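Local atomic coordinates of metallo-beta-lactamase family protein (Staphylococcus aureus, PDB entry 3R2U), a protein that probably oxidises a low-molecular-weight persulfide at its non-haem iron, as related metallo-beta-lactamase-fold persulfide dioxygenases do. Residues K33-A38 with D54-L59; I194-M199 with T254-L259; G343-V348 with A364-P369. All coordinates share one frame; numbering follows the deposited sequence. Where two conformers were deposited one is given.

Contact 1: residues K33-A38 with D54-L59; sequences KHLSQA and DPIRDL
Gln37 reaches across to Asp54 and Ile56 where two connections of the metallo-beta-lactamase fold meet, the turn between strands 25-32 and 37-44 and the loop from strand 49-53 to helix 60-69. The turn contains a G1 beta bulge in which Ser36 and Gln37 both face Asp32. The Gln37 chain leaves with CG anti to the backbone N (chi1 -171°), and its CB and CG carry the amide toward the other loop, with a bend at the second torsion. CD then lies 4.1 Å from Ile56 CG2. Beyond it the two tips part: OE1 rests on the Ile56 methyl, 3.3 Å from CG2, while NE2 donates to Asp54 O at 3.1 Å. That bond is bent, with an N-H...O angle of 139°; the donor lies in the carbonyl plane on a lone pair, although the oxygen sits 23° out of the Gln37 amide plane. Leu35 CD1 extends the apolar side by touching the same Ile56 methyl.

The two carboxylate oxygens of Asp54 are used differently. OD1 accepts from Thr79 N and His82 NE2, in the segment that supplies the iron ligand His80, and the side chain lies about 8 Å from the iron(III) ion. OD2 turns to waters that bridge the two segments. Water 1 accepts from Gln37 NE2 and donates to Asp54 OD2. Water 2 donates twice, to Ala38 O at 3.0 Å and to Asp54 OD2 at 2.8 Å.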
loop_
_atom_site.group_PDB
_atom_site.type_symbol
_atom_site.label_atom_id
_atom_site.label_comp_id
_atom_site.label_asym_id
_atom_site.label_seq_id
_atom_site.Cartn_x
_atom_site.Cartn_y
_atom_site.Cartn_z
ATOM N N LYS A 33 4.524 -14.508 10.644
ATOM C CA LYS A 33 5.782 -15.152 10.254
ATOM C C LYS A 33 6.961 -14.853 11.207
ATOM O O LYS A 33 7.832 -15.711 11.422
ATOM C CB LYS A 33 6.142 -14.746 8.834
ATOM C CG LYS A 33 6.506 -13.254 8.701
ATOM C CD LYS A 33 7.000 -12.911 7.306
ATOM C CE LYS A 33 7.515 -11.480 7.246
ATOM N NZ LYS A 33 8.077 -11.155 5.918
ATOM N N HIS A 34 7.004 -13.658 11.792
ATOM C CA HIS A 34 8.126 -13.307 12.690
ATOM C C HIS A 34 8.025 -14.015 14.024
ATOM O O HIS A 34 9.034 -14.467 14.597
ATOM C CB HIS A 34 8.188 -11.812 12.915
ATOM C CG HIS A 34 8.493 -11.042 11.681
ATOM N ND1 HIS A 34 7.553 -10.270 11.035
ATOM C CD2 HIS A 34 9.629 -10.954 10.946
ATOM C CE1 HIS A 34 8.111 -9.701 9.985
ATOM N NE2 HIS A 34 9.366 -10.106 9.905
ATOM N N LEU A 35 6.796 -14.133 14.503
ATOM C CA LEU A 35 6.520 -14.798 15.763
ATOM C C LEU A 35 6.404 -16.317 15.620
ATOM O O LEU A 35 6.501 -17.017 16.614
ATOM C CB LEU A 35 5.192 -14.277 16.340
ATOM C CG LEU A 35 5.041 -12.776 16.561
ATOM C CD1 LEU A 35 3.617 -12.445 17.058
ATOM C CD2 LEU A 35 6.099 -12.267 17.528
ATOM N N SER A 36 6.180 -16.811 14.394
ATOM C CA SER A 36 5.903 -18.242 14.131
ATOM C C SER A 36 4.688 -18.650 14.955
ATOM O O SER A 36 4.603 -19.776 15.479
ATOM C CB SER A 36 7.081 -19.136 14.490
ATOM O OG SER A 36 8.191 -18.908 13.651
ATOM N N GLN A 37 3.724 -17.738 15.025
ATOM C CA GLN A 37 2.568 -17.878 15.898
ATOM C C GLN A 37 1.259 -17.911 15.152
ATOM O O GLN A 37 1.034 -17.115 14.240
ATOM C CB GLN A 37 2.609 -16.713 16.895
ATOM C CG GLN A 37 1.602 -16.768 18.050
ATOM C CD GLN A 37 0.274 -16.116 17.755
ATOM O OE1 GLN A 37 0.165 -15.263 16.872
ATOM N NE2 GLN A 37 -0.751 -16.504 18.510
ATOM N N ALA A 38 0.386 -18.828 15.580
ATOM C CA ALA A 38 -0.926 -18.993 14.999
ATOM C C ALA A 38 -2.031 -18.608 15.971
ATOM O O ALA A 38 -2.064 -19.092 17.094
ATOM C CB ALA A 38 -1.136 -20.437 14.533
ATOM N N ASP A 54 -5.875 -16.915 21.070
ATOM C CA ASP A 54 -4.494 -16.467 21.167
ATOM C C ASP A 54 -4.213 -15.162 20.396
ATOM O O ASP A 54 -3.307 -15.088 19.587
ATOM C CB ASP A 54 -3.505 -17.602 20.797
ATOM C CG ASP A 54 -3.404 -18.688 21.895
ATOM O OD1 ASP A 54 -3.818 -18.403 23.052
ATOM O OD2 ASP A 54 -2.861 -19.805 21.616
ATOM N N PRO A 55 -4.970 -14.105 20.691
ATOM C CA PRO A 55 -4.754 -12.869 19.970
ATOM C C PRO A 55 -3.429 -12.190 20.233
ATOM O O PRO A 55 -2.919 -12.235 21.341
ATOM C CB PRO A 55 -5.851 -11.962 20.511
ATOM C CG PRO A 55 -6.139 -12.504 21.887
ATOM C CD PRO A 55 -6.032 -13.973 21.699
ATOM N N ILE A 56 -2.896 -11.563 19.183
ATOM C CA ILE A 56 -1.715 -10.738 19.279
ATOM C C ILE A 56 -2.229 -9.358 19.733
ATOM O O ILE A 56 -3.442 -9.173 19.876
ATOM C CB ILE A 56 -0.936 -10.670 17.949
ATOM C CG1 ILE A 56 -1.793 -10.100 16.806
ATOM C CG2 ILE A 56 -0.455 -12.070 17.575
ATOM C CD1 ILE A 56 -0.979 -9.739 15.560
ATOM N N ARG A 57 -1.322 -8.404 19.953
ATOM C CA ARG A 57 -1.703 -7.073 20.457
ATOM C C ARG A 57 -2.419 -6.180 19.448
ATOM O O ARG A 57 -3.260 -5.355 19.825
ATOM C CB ARG A 57 -0.472 -6.312 20.957
ATOM C CG ARG A 57 0.049 -6.763 22.252
ATOM C CD ARG A 57 1.281 -5.963 22.599
ATOM N NE ARG A 57 1.004 -4.649 23.167
ATOM C CZ ARG A 57 1.863 -3.631 23.160
ATOM N NH1 ARG A 57 3.036 -3.732 22.519
ATOM N NH2 ARG A 57 1.546 -2.499 23.763
ATOM N N ASP A 58 -2.022 -6.296 18.183
ATOM C CA ASP A 58 -2.647 -5.535 17.111
ATOM C C ASP A 58 -3.861 -6.337 16.676
ATOM O O ASP A 58 -3.726 -7.442 16.141
ATOM C CB ASP A 58 -1.655 -5.338 15.984
ATOM C CG ASP A 58 -2.259 -4.718 14.769
ATOM O OD1 ASP A 58 -3.466 -4.423 14.759
ATOM O OD2 ASP A 58 -1.504 -4.561 13.794
ATOM N N LEU A 59 -5.050 -5.797 16.916
ATOM C CA LEU A 59 -6.287 -6.539 16.648
ATOM C C LEU A 59 -6.881 -6.285 15.262
ATOM O O LEU A 59 -7.889 -6.882 14.917
ATOM C CB LEU A 59 -7.340 -6.160 17.698
ATOM C CG LEU A 59 -6.991 -6.372 19.181
ATOM C CD1 LEU A 59 -8.195 -5.999 20.079
ATOM C CD2 LEU A 59 -6.558 -7.798 19.451
HETATM O O HOH W 1 -0.512 -19.075 20.138
HETATM O O HOH W 2 -3.583 -20.650 19.093
#

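Contact 2: residues I194-M199 with T254-L259; sequences IGAKQM and TFIDKL
Ala196 and Ile256 bury the most surface here, and their CA atoms stand only 5.3 Å apart. The methyl of Ala196 points at the second helix and is met by two residues one turn apart: Ile256 touches it with both CG1 and CG2, each 3.8 Å from Ala196 CB, and Leu259 sets CD2 against it at 3.7 Å. Ile256 then continues past the alanine. With CG1 anti to its carbonyl carbon (chi1 -70°), it crosses Lys197 obliquely, its CD1 packed against the aliphatic chain at Lys197 CG, 3.7 Å away, and 3.4 Å from NZ. The ammonium group itself forms a salt bridge with Glu193.

On the other side of the alanine, Met199 adds a smaller patch. Its CG lies in the plane of the Phe255 ring, at the edge, 3.9 Å from CZ, while its CB touches Leu259 CD2. Phe255 is framed further by Phe200, edge-to-face, and by Trp245. Met199 also rests on Phe170, the neighbour of the iron ligand Asp169.

No hydrogen bond links the two segments, whose axes approach to 9.3 Å with their directions 119° apart. A small residue at the crossing, with branched side chains of the other helix packed against its methyl, is typical of apolar helix-helix packing, here between helix 191-206 of the metallo-beta-lactamase fold and the later helix 252-260.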
loop_
_atom_site.group_PDB
_atom_site.type_symbol
_atom_site.label_atom_id
_atom_site.label_comp_id
_atom_site.label_asym_id
_atom_site.label_seq_id
_atom_site.Cartn_x
_atom_site.Cartn_y
_atom_site.Cartn_z
ATOM N N ILE A 194 8.639 -32.687 36.539
ATOM C CA ILE A 194 7.222 -32.777 36.926
ATOM C C ILE A 194 6.339 -32.197 35.779
ATOM O O ILE A 194 5.208 -32.636 35.574
ATOM C CB ILE A 194 6.915 -32.198 38.354
ATOM C CG1 ILE A 194 6.335 -30.796 38.323
ATOM C CG2 ILE A 194 8.125 -32.374 39.332
ATOM C CD1 ILE A 194 4.828 -30.805 38.172
ATOM N N GLY A 195 6.881 -31.241 35.021
ATOM C CA GLY A 195 6.181 -30.682 33.860
ATOM C C GLY A 195 6.082 -31.752 32.783
ATOM O O GLY A 195 5.047 -31.912 32.133
ATOM N N ALA A 196 7.169 -32.502 32.619
ATOM C CA ALA A 196 7.218 -33.601 31.664
ATOM C C ALA A 196 6.167 -34.674 32.022
ATOM O O ALA A 196 5.462 -35.182 31.146
ATOM C CB ALA A 196 8.615 -34.202 31.630
ATOM N N LYS A 197 6.052 -35.006 33.301
ATOM C CA LYS A 197 5.051 -35.988 33.736
ATOM C C LYS A 197 3.641 -35.527 33.431
ATOM O O LYS A 197 2.826 -36.322 32.985
ATOM C CB LYS A 197 5.188 -36.308 35.210
ATOM C CG LYS A 197 6.368 -37.197 35.517
ATOM C CD LYS A 197 6.502 -37.428 37.021
ATOM C CE LYS A 197 7.585 -38.458 37.352
ATOM N NZ LYS A 197 8.956 -38.022 36.945
ATOM N N GLN A 198 3.355 -34.246 33.672
ATOM C CA GLN A 198 2.051 -33.674 33.339
ATOM C C GLN A 198 1.780 -33.812 31.828
ATOM O O GLN A 198 0.678 -34.188 31.410
ATOM C CB GLN A 198 1.961 -32.200 33.769
ATOM C CG GLN A 198 1.851 -31.984 35.301
ATOM C CD GLN A 198 1.643 -30.513 35.682
ATOM O OE1 GLN A 198 2.324 -29.612 35.179
ATOM N NE2 GLN A 198 0.705 -30.272 36.573
ATOM N N MET A 199 2.804 -33.529 31.026
ATOM C CA MET A 199 2.706 -33.632 29.578
ATOM C C MET A 199 2.389 -35.053 29.139
ATOM O O MET A 199 1.545 -35.257 28.272
ATOM C CB MET A 199 4.006 -33.175 28.919
ATOM C CG MET A 199 3.976 -33.251 27.398
ATOM S SD MET A 199 2.667 -32.262 26.661
ATOM C CE MET A 199 3.492 -30.671 26.564
ATOM N N THR A 254 11.367 -42.731 29.436
ATOM C CA THR A 254 11.974 -42.450 28.135
ATOM C C THR A 254 11.372 -41.169 27.552
ATOM O O THR A 254 12.071 -40.372 26.931
ATOM C CB THR A 254 11.736 -43.610 27.160
ATOM O OG1 THR A 254 12.283 -44.806 27.712
ATOM C CG2 THR A 254 12.380 -43.341 25.792
ATOM N N PHE A 255 10.069 -41.002 27.757
ATOM C CA PHE A 255 9.332 -39.838 27.296
ATOM C C PHE A 255 9.890 -38.586 27.949
ATOM O O PHE A 255 10.235 -37.621 27.263
ATOM C CB PHE A 255 7.856 -40.007 27.659
ATOM C CG PHE A 255 6.982 -38.888 27.206
ATOM C CD1 PHE A 255 6.794 -37.773 28.008
ATOM C CD2 PHE A 255 6.309 -38.964 25.993
ATOM C CE1 PHE A 255 5.963 -36.730 27.592
ATOM C CE2 PHE A 255 5.476 -37.925 25.573
ATOM C CZ PHE A 255 5.308 -36.809 26.381
ATOM N N ILE A 256 9.978 -38.619 29.280
ATOM C CA ILE A 256 10.494 -37.504 30.047
ATOM C C ILE A 256 11.887 -37.133 29.572
ATOM O O ILE A 256 12.154 -35.964 29.282
ATOM C CB ILE A 256 10.567 -37.831 31.551
ATOM C CG1 ILE A 256 9.162 -37.931 32.138
ATOM C CG2 ILE A 256 11.376 -36.756 32.304
ATOM C CD1 ILE A 256 9.156 -38.507 33.548
ATOM N N ASP A 257 12.773 -38.128 29.494
ATOM C CA ASP A 257 14.147 -37.898 29.058
ATOM C C ASP A 257 14.216 -37.242 27.687
ATOM O O ASP A 257 14.940 -36.266 27.510
ATOM C CB ASP A 257 14.952 -39.199 29.001
ATOM C CG ASP A 257 16.401 -38.964 28.586
ATOM O OD1 ASP A 257 17.099 -38.147 29.230
ATOM O OD2 ASP A 257 16.848 -39.609 27.624
ATOM N N LYS A 258 13.490 -37.785 26.716
ATOM C CA LYS A 258 13.520 -37.214 25.373
ATOM C C LYS A 258 12.940 -35.803 25.382
ATOM O O LYS A 258 13.486 -34.897 24.754
ATOM C CB LYS A 258 12.806 -38.083 24.340
ATOM C CG LYS A 258 12.788 -37.413 22.936
ATOM C CD LYS A 258 12.386 -38.358 21.809
ATOM C CE LYS A 258 12.368 -37.630 20.459
ATOM N NZ LYS A 258 12.164 -38.581 19.318
ATOM N N LEU A 259 11.862 -35.611 26.136
ATOM C CA LEU A 259 11.223 -34.315 26.203
ATOM C C LEU A 259 12.176 -33.241 26.724
ATOM O O LEU A 259 12.366 -32.208 26.081
ATOM C CB LEU A 259 9.990 -34.372 27.110
ATOM C CG LEU A 259 9.078 -33.151 27.015
ATOM C CD1 LEU A 259 8.455 -33.099 25.610
ATOM C CD2 LEU A 259 8.000 -33.160 28.083
#

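Contact 3: residues G343-V348 with A364-P369; sequences GDYHLV and AGYQLP
Gly343 N donates to Gln367 O at 3.1 Å with an N-H...O angle of 154°, carrying the pairing of strand 339-342 with strand 363-367 one residue past the end of the first strand. Pro369 packs next to this bond, its CD 3.8 Å from Gly343 CA. From there the chain turns into a helix, and Asp344 is the N-cap: its OD2 takes the Leu347 N-H at 3.0 Å, the donor approaching from above the carboxylate plane.

These elements form a beta-alpha-beta unit, in which helix 345-356 joins two neighbouring parallel strands of a four-stranded sheet. The arrangement is consistent with a rhodanese-like module. Tyr366, near the end of strand 363-367, fills the angle between sheet and helix. Its CG lies between backbone N and carbonyl carbon (chi1 75°), which turns the ring toward the helix start. Val348 presses CG2 onto Tyr366 CB at 3.6 Å, Gly343 O approaches CD2 obliquely, and Tyr345 CA lies over one ring face. The two tyrosine side chains cross at about a right angle; at the far end the Tyr366 hydroxyl meets the edge of the Tyr345 ring, in its plane, with OH 3.5 Å from CD2. Leu368 brings CD2 to the edge of the Tyr366 ring and touches Gly343 O. The Tyr366 hydroxyl finds its polar partner in Asp67 of the second subunit.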
loop_
_atom_site.group_PDB
_atom_site.type_symbol
_atom_site.label_atom_id
_atom_site.label_comp_id
_atom_site.label_asym_id
_atom_site.label_seq_id
_atom_site.Cartn_x
_atom_site.Cartn_y
_atom_site.Cartn_z
ATOM N N GLY A 343 17.981 2.337 9.491
ATOM C CA GLY A 343 17.319 1.938 8.248
ATOM C C GLY A 343 16.531 3.098 7.691
ATOM O O GLY A 343 16.526 4.185 8.271
ATOM N N ASP A 344 15.869 2.880 6.558
ATOM C CA ASP A 344 15.022 3.925 5.988
ATOM C C ASP A 344 13.700 3.978 6.770
ATOM O O ASP A 344 13.301 3.004 7.414
ATOM C CB ASP A 344 14.809 3.704 4.479
ATOM C CG ASP A 344 14.023 2.445 4.173
ATOM O OD1 ASP A 344 14.650 1.461 3.738
ATOM O OD2 ASP A 344 12.792 2.420 4.415
ATOM N N TYR A 345 13.023 5.124 6.686
ATOM C CA TYR A 345 11.787 5.392 7.423
ATOM C C TYR A 345 10.784 4.244 7.436
ATOM O O TYR A 345 10.258 3.890 8.488
ATOM C CB TYR A 345 11.097 6.652 6.875
ATOM C CG TYR A 345 9.871 7.068 7.683
ATOM C CD1 TYR A 345 8.612 6.522 7.418
ATOM C CD2 TYR A 345 9.982 8.000 8.719
ATOM C CE1 TYR A 345 7.484 6.898 8.176
ATOM C CE2 TYR A 345 8.878 8.378 9.472
ATOM C CZ TYR A 345 7.634 7.832 9.200
ATOM O OH TYR A 345 6.564 8.221 9.963
ATOM N N HIS A 346 10.530 3.676 6.264
ATOM C CA HIS A 346 9.542 2.617 6.116
ATOM C C HIS A 346 9.978 1.308 6.758
ATOM O O HIS A 346 9.201 0.654 7.444
ATOM C CB HIS A 346 9.215 2.409 4.619
ATOM C CG HIS A 346 8.202 1.337 4.370
ATOM N ND1 HIS A 346 6.872 1.478 4.710
ATOM C CD2 HIS A 346 8.320 0.113 3.803
ATOM C CE1 HIS A 346 6.220 0.378 4.378
ATOM N NE2 HIS A 346 7.075 -0.465 3.827
ATOM N N LEU A 347 11.214 0.907 6.518
ATOM C CA LEU A 347 11.721 -0.315 7.118
ATOM C C LEU A 347 11.728 -0.194 8.663
ATOM O O LEU A 347 11.427 -1.140 9.366
ATOM C CB LEU A 347 13.130 -0.585 6.611
ATOM C CG LEU A 347 13.902 -1.763 7.189
ATOM C CD1 LEU A 347 13.194 -3.049 6.834
ATOM C CD2 LEU A 347 15.373 -1.775 6.620
ATOM N N VAL A 348 12.091 0.983 9.168
ATOM C CA VAL A 348 12.085 1.235 10.600
ATOM C C VAL A 348 10.633 1.091 11.157
ATOM O O VAL A 348 10.426 0.524 12.223
ATOM C CB VAL A 348 12.643 2.628 10.899
ATOM C CG1 VAL A 348 12.210 3.119 12.277
ATOM C CG2 VAL A 348 14.168 2.636 10.700
ATOM N N ALA A 364 13.127 4.719 20.234
ATOM C CA ALA A 364 13.266 6.158 20.423
ATOM C C ALA A 364 13.453 6.950 19.138
ATOM O O ALA A 364 13.171 8.137 19.098
ATOM C CB ALA A 364 14.408 6.450 21.391
ATOM N N GLY A 365 13.907 6.302 18.086
ATOM C CA GLY A 365 14.125 7.006 16.831
ATOM C C GLY A 365 14.997 6.197 15.914
ATOM O O GLY A 365 15.302 5.061 16.215
ATOM N N TYR A 366 15.357 6.765 14.768
ATOM C CA TYR A 366 16.160 6.046 13.810
ATOM C C TYR A 366 17.223 6.940 13.184
ATOM O O TYR A 366 17.175 8.163 13.301
ATOM C CB TYR A 366 15.286 5.437 12.708
ATOM C CG TYR A 366 14.758 6.429 11.671
ATOM C CD1 TYR A 366 13.572 7.109 11.877
ATOM C CD2 TYR A 366 15.448 6.668 10.485
ATOM C CE1 TYR A 366 13.093 8.030 10.947
ATOM C CE2 TYR A 366 14.976 7.580 9.546
ATOM C CZ TYR A 366 13.801 8.265 9.798
ATOM O OH TYR A 366 13.324 9.154 8.889
ATOM N N GLN A 367 18.223 6.296 12.592
ATOM C CA GLN A 367 19.241 6.975 11.809
ATOM C C GLN A 367 19.321 6.246 10.474
ATOM O O GLN A 367 19.147 5.028 10.402
ATOM C CB GLN A 367 20.613 6.998 12.468
ATOM C CG GLN A 367 20.746 7.885 13.714
ATOM C CD GLN A 367 20.729 7.113 15.014
ATOM O OE1 GLN A 367 20.148 7.554 16.020
ATOM N NE2 GLN A 367 21.383 5.966 15.017
ATOM N N LEU A 368 19.542 6.985 9.406
ATOM C CA LEU A 368 19.700 6.356 8.098
ATOM C C LEU A 368 21.063 5.660 8.079
ATOM O O LEU A 368 21.968 6.063 8.804
ATOM C CB LEU A 368 19.670 7.399 6.981
ATOM C CG LEU A 368 18.386 8.200 6.815
ATOM C CD1 LEU A 368 18.663 9.427 5.868
ATOM C CD2 LEU A 368 17.289 7.307 6.312
ATOM N N PRO A 369 21.189 4.593 7.291
ATOM C CA PRO A 369 22.464 3.917 7.157
ATOM C C PRO A 369 23.475 4.838 6.473
ATOM O O PRO A 369 23.087 5.636 5.637
ATOM C CB PRO A 369 22.155 2.720 6.256
ATOM C CG PRO A 369 20.780 2.942 5.701
ATOM C CD PRO A 369 20.094 3.934 6.551
#

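The three contacts follow one another along the chain without overlapping. Contacts 1 and 2 belong to the iron-binding half, their centres about 28 Å apart: contact 1 joins loops at the end of the first mixed sheet, contact 2 two helices farther out. Contact 3 lies in the separate four-stranded parallel sheet, about 45 Å from contact 2 between centres and on the opposite side of the chain's centre. Contacts 1 and 3 come within about 9 Å at their nearest atoms, and helix 345-356 also touches His34 and Asp58. Both reach the second subunit, contact 1 through its Tyr290 and contact 3 through its helix 60-69, which suggests that the junction between the two domains lies close to the subunit interface.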